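Local structure of lipoprotein (Mycoplasma mycoides subsp. capri, 7ADK) at residues B[447-452]-B[537-542]; B[508-513]-B[738-743]. The protein is probably a membrane-attached lipoprotein that works as a serine peptidase, from a mycoplasma family within the PA clan of chymotrypsin-like proteases. One frame throughout, in Å; residues are numbered along the deposited sequence.

Interaction 1: residues B[447-452]-B[537-542]; sequences TNSHVA and FADFAI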
loop_
_atom_site.group_PDB
_atom_site.type_symbol
_atom_site.label_atom_id
_atom_site.label_comp_id
_atom_site.label_asym_id
_atom_site.label_seq_id
_atom_site.Cartn_x
_atom_site.Cartn_y
_atom_site.Cartn_z
ATOM N N THR B 447 -21.852 -15.326 -6.769
ATOM C CA THR B 447 -21.632 -14.090 -6.019
ATOM C C THR B 447 -22.591 -14.082 -4.832
ATOM O O THR B 447 -23.192 -15.118 -4.529
ATOM C CB THR B 447 -21.773 -12.863 -6.955
ATOM O OG1 THR B 447 -21.332 -11.716 -6.290
ATOM C CG2 THR B 447 -23.191 -12.604 -7.458
ATOM N N ASN B 448 -22.800 -12.947 -4.179
ATOM C CA ASN B 448 -23.842 -12.792 -3.171
ATOM C C ASN B 448 -24.930 -11.783 -3.552
ATOM O O ASN B 448 -24.769 -10.931 -4.414
ATOM C CB ASN B 448 -23.228 -12.584 -1.800
ATOM C CG ASN B 448 -22.533 -11.277 -1.665
ATOM O OD1 ASN B 448 -21.734 -10.877 -2.483
ATOM N ND2 ASN B 448 -22.842 -10.556 -0.634
ATOM N N SER B 449 -26.099 -11.937 -2.950
ATOM C CA SER B 449 -27.347 -11.270 -3.340
ATOM C C SER B 449 -27.341 -9.749 -3.161
ATOM O O SER B 449 -27.794 -9.027 -4.045
ATOM C CB SER B 449 -28.523 -11.885 -2.587
ATOM O OG SER B 449 -29.724 -11.546 -3.196
ATOM N N HIS B 450 -26.735 -9.215 -2.100
ATOM C CA HIS B 450 -26.581 -7.763 -2.002
ATOM C C HIS B 450 -25.572 -7.155 -2.993
ATOM O O HIS B 450 -25.566 -5.939 -3.176
ATOM C CB HIS B 450 -26.310 -7.323 -0.569
ATOM C CG HIS B 450 -24.889 -7.420 -0.112
ATOM N ND1 HIS B 450 -24.363 -8.393 0.686
ATOM C CD2 HIS B 450 -23.926 -6.463 -0.253
ATOM C CE1 HIS B 450 -23.127 -8.030 1.040
ATOM N NE2 HIS B 450 -22.798 -6.868 0.463
ATOM N N VAL B 451 -24.739 -7.967 -3.656
ATOM C CA VAL B 451 -23.886 -7.526 -4.769
ATOM C C VAL B 451 -24.639 -7.639 -6.084
ATOM O O VAL B 451 -24.654 -6.696 -6.865
ATOM C CB VAL B 451 -22.534 -8.269 -4.785
ATOM C CG1 VAL B 451 -21.703 -8.000 -6.038
ATOM C CG2 VAL B 451 -21.701 -7.887 -3.569
ATOM N N ALA B 452 -25.325 -8.756 -6.316
ATOM C CA ALA B 452 -26.080 -8.984 -7.538
ATOM C C ALA B 452 -27.262 -8.012 -7.731
ATOM O O ALA B 452 -27.627 -7.719 -8.864
ATOM C CB ALA B 452 -26.545 -10.434 -7.550
ATOM N N PHE B 537 -33.764 -15.820 3.549
ATOM C CA PHE B 537 -32.818 -15.985 2.447
ATOM C C PHE B 537 -31.420 -16.354 2.956
ATOM O O PHE B 537 -31.106 -16.212 4.134
ATOM C CB PHE B 537 -32.818 -14.726 1.555
ATOM C CG PHE B 537 -31.855 -13.636 1.962
ATOM C CD1 PHE B 537 -30.836 -13.231 1.093
ATOM C CD2 PHE B 537 -31.940 -13.041 3.227
ATOM C CE1 PHE B 537 -29.907 -12.266 1.498
ATOM C CE2 PHE B 537 -31.007 -12.083 3.635
ATOM C CZ PHE B 537 -29.983 -11.701 2.770
ATOM N N ALA B 538 -30.556 -16.816 2.065
ATOM C CA ALA B 538 -29.112 -16.865 2.294
ATOM C C ALA B 538 -28.418 -15.949 1.295
ATOM O O ALA B 538 -28.812 -15.959 0.130
ATOM C CB ALA B 538 -28.639 -18.295 2.135
ATOM N N ASP B 539 -27.425 -15.167 1.698
ATOM C CA ASP B 539 -26.826 -14.171 0.807
ATOM C C ASP B 539 -25.920 -14.814 -0.268
ATOM O O ASP B 539 -24.698 -14.825 -0.176
ATOM C CB ASP B 539 -26.157 -13.075 1.647
ATOM C CG ASP B 539 -25.889 -11.781 0.865
ATOM O OD1 ASP B 539 -26.544 -11.549 -0.167
ATOM O OD2 ASP B 539 -24.998 -10.998 1.251
ATOM N N PHE B 540 -26.532 -15.387 -1.301
ATOM C CA PHE B 540 -25.899 -16.045 -2.452
ATOM C C PHE B 540 -26.727 -15.830 -3.740
ATOM O O PHE B 540 -27.943 -15.994 -3.716
ATOM C CB PHE B 540 -25.718 -17.538 -2.149
ATOM C CG PHE B 540 -25.337 -18.379 -3.348
ATOM C CD1 PHE B 540 -24.149 -18.122 -4.047
ATOM C CD2 PHE B 540 -26.198 -19.384 -3.808
ATOM C CE1 PHE B 540 -23.825 -18.854 -5.198
ATOM C CE2 PHE B 540 -25.869 -20.131 -4.951
ATOM C CZ PHE B 540 -24.679 -19.869 -5.639
ATOM N N ALA B 541 -26.097 -15.494 -4.860
ATOM C CA ALA B 541 -26.772 -15.284 -6.133
ATOM C C ALA B 541 -25.902 -15.749 -7.304
ATOM O O ALA B 541 -24.687 -15.831 -7.167
ATOM C CB ALA B 541 -27.163 -13.811 -6.236
ATOM N N ILE B 542 -26.496 -16.053 -8.451
ATOM C CA ILE B 542 -25.762 -16.515 -9.636
ATOM C C ILE B 542 -26.082 -15.634 -10.838
ATOM O O ILE B 542 -27.231 -15.544 -11.258
ATOM C CB ILE B 542 -26.027 -18.000 -9.932
ATOM C CG1 ILE B 542 -25.815 -18.867 -8.682
ATOM C CG2 ILE B 542 -25.139 -18.472 -11.094
ATOM C CD1 ILE B 542 -26.198 -20.322 -8.867
#
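Two backbone hydrogen bonds join the end of strand 442-447 to the start of strand 541-546: Thr-447 and Ala-541 form an antiparallel hydrogen-bonded pair, Thr-447 N giving to Ala-541 O at 2.9 Å nearly along the carbonyl axis, and Ala-541 N giving to Thr-447 O from above its carbonyl plane. Beyond this pair the chain turns into the short helix 449-452, whose first turn closes on Asn-448 O, acceptor from both Val-451 N and Ala-452 N.

Polar contacts converge on the buried carboxylate of Asp-539, at the centre of an inverse gamma turn, with CG anti to the backbone N (chi1 -162°). OD1 takes His-450 N on its syn lone pair at 3.0 Å. OD2 takes two donors: His-450 ND1 at 2.7 Å, on the syn lone pair and in the ring plane, and Asn-448 ND2 at 2.9 Å, from above the carboxylate plane. The ring and carboxylate planes are only 24° apart; the bond from His-450 N to OD1 steadies the carboxylate, and the ND1 bond to OD2 sets the rotation of the imidazole. The carboxylate would probably polarise the ring.

Apolar packing is slight: the methyls of Ala-452 and Ala-541 meet, CB to CB, at 3.7 Å. The Ser-449 hydroxyl bonds to Tyr-727, beyond the two segments.

The His-450/Asp-539 pair, with Ser-759 against His-450, is consistent with the His and Asp of a chymotrypsin-like catalytic triad, as in other PA-clan peptidases, Ser-759 being the probable nucleophile.

Interaction 2: residues B[508-513]-B[738-743]; sequences HATDFI and KKYFNY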
loop_
_atom_site.group_PDB
_atom_site.type_symbol
_atom_site.label_atom_id
_atom_site.label_comp_id
_atom_site.label_asym_id
_atom_site.label_seq_id
_atom_site.Cartn_x
_atom_site.Cartn_y
_atom_site.Cartn_z
ATOM N N HIS B 508 -31.334 -16.211 -6.949
ATOM C CA HIS B 508 -31.193 -15.290 -5.802
ATOM C C HIS B 508 -31.277 -15.946 -4.416
ATOM O O HIS B 508 -31.239 -15.228 -3.420
ATOM C CB HIS B 508 -32.195 -14.132 -5.945
ATOM C CG HIS B 508 -31.646 -12.861 -6.491
ATOM N ND1 HIS B 508 -30.780 -12.021 -5.850
ATOM C CD2 HIS B 508 -31.993 -12.270 -7.657
ATOM C CE1 HIS B 508 -30.617 -10.936 -6.603
ATOM N NE2 HIS B 508 -31.346 -11.072 -7.709
ATOM N N ALA B 509 -31.447 -17.274 -4.324
ATOM C CA ALA B 509 -31.521 -18.004 -3.040
ATOM C C ALA B 509 -32.503 -17.405 -2.007
ATOM O O ALA B 509 -32.265 -17.446 -0.799
ATOM C CB ALA B 509 -30.122 -18.250 -2.471
ATOM N N THR B 510 -33.631 -16.869 -2.466
ATOM C CA THR B 510 -34.710 -16.349 -1.621
ATOM C C THR B 510 -35.749 -17.426 -1.354
ATOM O O THR B 510 -36.216 -18.110 -2.261
ATOM C CB THR B 510 -35.397 -15.137 -2.251
ATOM O OG1 THR B 510 -35.716 -15.373 -3.605
ATOM C CG2 THR B 510 -34.542 -13.890 -2.160
ATOM N N ASP B 511 -36.139 -17.571 -0.094
ATOM C CA ASP B 511 -37.286 -18.365 0.349
ATOM C C ASP B 511 -37.280 -19.833 -0.113
ATOM O O ASP B 511 -38.303 -20.477 -0.325
ATOM C CB ASP B 511 -38.574 -17.599 0.065
ATOM C CG ASP B 511 -39.651 -17.792 1.123
ATOM O OD1 ASP B 511 -39.357 -18.195 2.259
ATOM O OD2 ASP B 511 -40.823 -17.536 0.820
ATOM N N PHE B 512 -36.077 -20.393 -0.208
ATOM C CA PHE B 512 -35.772 -21.716 -0.759
ATOM C C PHE B 512 -36.211 -22.920 0.090
ATOM O O PHE B 512 -36.082 -24.056 -0.365
ATOM C CB PHE B 512 -34.276 -21.769 -1.072
ATOM C CG PHE B 512 -33.388 -21.700 0.147
ATOM C CD1 PHE B 512 -33.054 -22.859 0.854
ATOM C CD2 PHE B 512 -32.893 -20.457 0.570
ATOM C CE1 PHE B 512 -32.199 -22.778 1.959
ATOM C CE2 PHE B 512 -32.049 -20.378 1.685
ATOM C CZ PHE B 512 -31.689 -21.542 2.374
ATOM N N ILE B 513 -36.745 -22.705 1.293
ATOM C CA ILE B 513 -37.323 -23.733 2.182
ATOM C C ILE B 513 -38.862 -23.811 2.087
ATOM O O ILE B 513 -39.460 -24.768 2.574
ATOM C CB ILE B 513 -36.845 -23.456 3.631
ATOM C CG1 ILE B 513 -35.321 -23.560 3.780
ATOM C CG2 ILE B 513 -37.476 -24.358 4.695
ATOM C CD1 ILE B 513 -34.682 -24.886 3.373
ATOM N N LYS B 738 -39.511 -6.970 -1.123
ATOM C CA LYS B 738 -39.785 -7.913 -0.037
ATOM C C LYS B 738 -38.594 -7.991 0.911
ATOM O O LYS B 738 -37.448 -7.884 0.476
ATOM C CB LYS B 738 -40.205 -9.257 -0.640
ATOM C CG LYS B 738 -40.626 -10.281 0.413
ATOM C CD LYS B 738 -41.248 -11.507 -0.251
ATOM C CE LYS B 738 -41.537 -12.587 0.782
ATOM N NZ LYS B 738 -42.170 -13.752 0.183
ATOM N N LYS B 739 -38.880 -8.106 2.208
ATOM C CA LYS B 739 -37.905 -8.197 3.308
ATOM C C LYS B 739 -37.595 -9.654 3.642
ATOM O O LYS B 739 -38.491 -10.490 3.567
ATOM C CB LYS B 739 -38.418 -7.460 4.555
ATOM C CG LYS B 739 -38.721 -5.979 4.316
ATOM C CD LYS B 739 -39.238 -5.289 5.579
ATOM C CE LYS B 739 -39.830 -3.927 5.234
ATOM N NZ LYS B 739 -40.301 -3.187 6.412
ATOM N N TYR B 740 -36.368 -9.976 4.035
ATOM C CA TYR B 740 -35.952 -11.342 4.349
ATOM C C TYR B 740 -34.950 -11.406 5.515
ATOM O O TYR B 740 -34.008 -10.630 5.568
ATOM C CB TYR B 740 -35.324 -11.988 3.109
ATOM C CG TYR B 740 -36.097 -11.987 1.802
ATOM C CD1 TYR B 740 -36.790 -13.134 1.381
ATOM C CD2 TYR B 740 -36.060 -10.867 0.955
ATOM C CE1 TYR B 740 -37.438 -13.162 0.134
ATOM C CE2 TYR B 740 -36.710 -10.891 -0.290
ATOM C CZ TYR B 740 -37.386 -12.046 -0.717
ATOM O OH TYR B 740 -37.962 -12.116 -1.942
ATOM N N PHE B 741 -35.130 -12.346 6.437
ATOM C CA PHE B 741 -34.127 -12.688 7.453
ATOM C C PHE B 741 -33.024 -13.592 6.886
ATOM O O PHE B 741 -33.283 -14.474 6.074
ATOM C CB PHE B 741 -34.777 -13.414 8.624
ATOM C CG PHE B 741 -35.746 -12.575 9.413
ATOM C CD1 PHE B 741 -35.263 -11.615 10.308
ATOM C CD2 PHE B 741 -37.130 -12.736 9.232
ATOM C CE1 PHE B 741 -36.157 -10.828 11.045
ATOM C CE2 PHE B 741 -38.019 -11.955 9.973
ATOM C CZ PHE B 741 -37.536 -11.009 10.887
ATOM N N ASN B 742 -31.801 -13.462 7.392
ATOM C CA ASN B 742 -30.705 -14.377 7.087
ATOM C C ASN B 742 -30.958 -15.776 7.692
ATOM O O ASN B 742 -31.287 -15.925 8.868
ATOM C CB ASN B 742 -29.387 -13.784 7.601
ATOM C CG ASN B 742 -28.637 -12.935 6.599
ATOM O OD1 ASN B 742 -27.668 -13.373 6.007
ATOM N ND2 ASN B 742 -28.998 -11.694 6.406
ATOM N N TYR B 743 -30.766 -16.818 6.892
ATOM C CA TYR B 743 -31.034 -18.217 7.188
ATOM C C TYR B 743 -30.008 -19.173 6.552
ATOM O O TYR B 743 -29.371 -18.854 5.547
ATOM C CB TYR B 743 -32.456 -18.531 6.701
ATOM C CG TYR B 743 -32.836 -19.986 6.832
ATOM C CD1 TYR B 743 -33.230 -20.517 8.068
ATOM C CD2 TYR B 743 -32.691 -20.844 5.734
ATOM C CE1 TYR B 743 -33.485 -21.887 8.212
ATOM C CE2 TYR B 743 -32.922 -22.214 5.875
ATOM C CZ TYR B 743 -33.341 -22.736 7.110
ATOM O OH TYR B 743 -33.662 -24.043 7.202
#
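Part of the loop that crosses from strand 503-507 of the antiparallel sheet to strand 535-537 of the mixed sheet packs here on strand 737-747, at the seam between the two beta sheets of this PA-clan peptidase fold. The contact is built from side chains: two apolar meetings, with a charged approach between Asp-511 and Lys-738 near the first.

At one, Thr-510 places CG2 over a face of the Tyr-740 ring in a CH-pi contact, 4.0 Å from CG2 to the ring centroid and 23° off the normal, displaced toward the rim nearest CZ. Beside it the extended chain of Lys-738 carries NZ to 4.1 Å from Asp-511 OD2; these opposite charges are near but too far apart for a salt bridge, and OD2 bonds to Asn-514 instead.

At the other, Tyr-743, with CG anti to the backbone N (chi1 175°), meets two neighbouring loop residues. Phe-512 reaches its edge with the ring tip, CZ lying 3.6 Å from Tyr-743 CD2, and the two ring planes are inclined at 51°. Ile-513 crosses Tyr-743 at about a right angle and sets CG1 3.5 Å from Tyr-743 CE2.

From the N terminus the four segments come in the order 447-452, 508-513, 537-542, 738-743, so the contacts cross. Interaction 1 closes a loop with 84 residues between its segments and pairs strand 442-447 with 541-546 of the antiparallel sheet; interaction 2 starts within that loop and closes a longer one, with 224 between its segments, onto strand 737-747 of the mixed sheet. Their centres lie about 10 Å apart and they touch directly: Ser-449 OG is 2.9 Å from His-508 ND1, and Phe-537 O is 2.8 Å from Tyr-743 N, both probable hydrogen bonds. Chain 508-542 thus leaves one sheet, pairs with the other, and returns beside the probable active site.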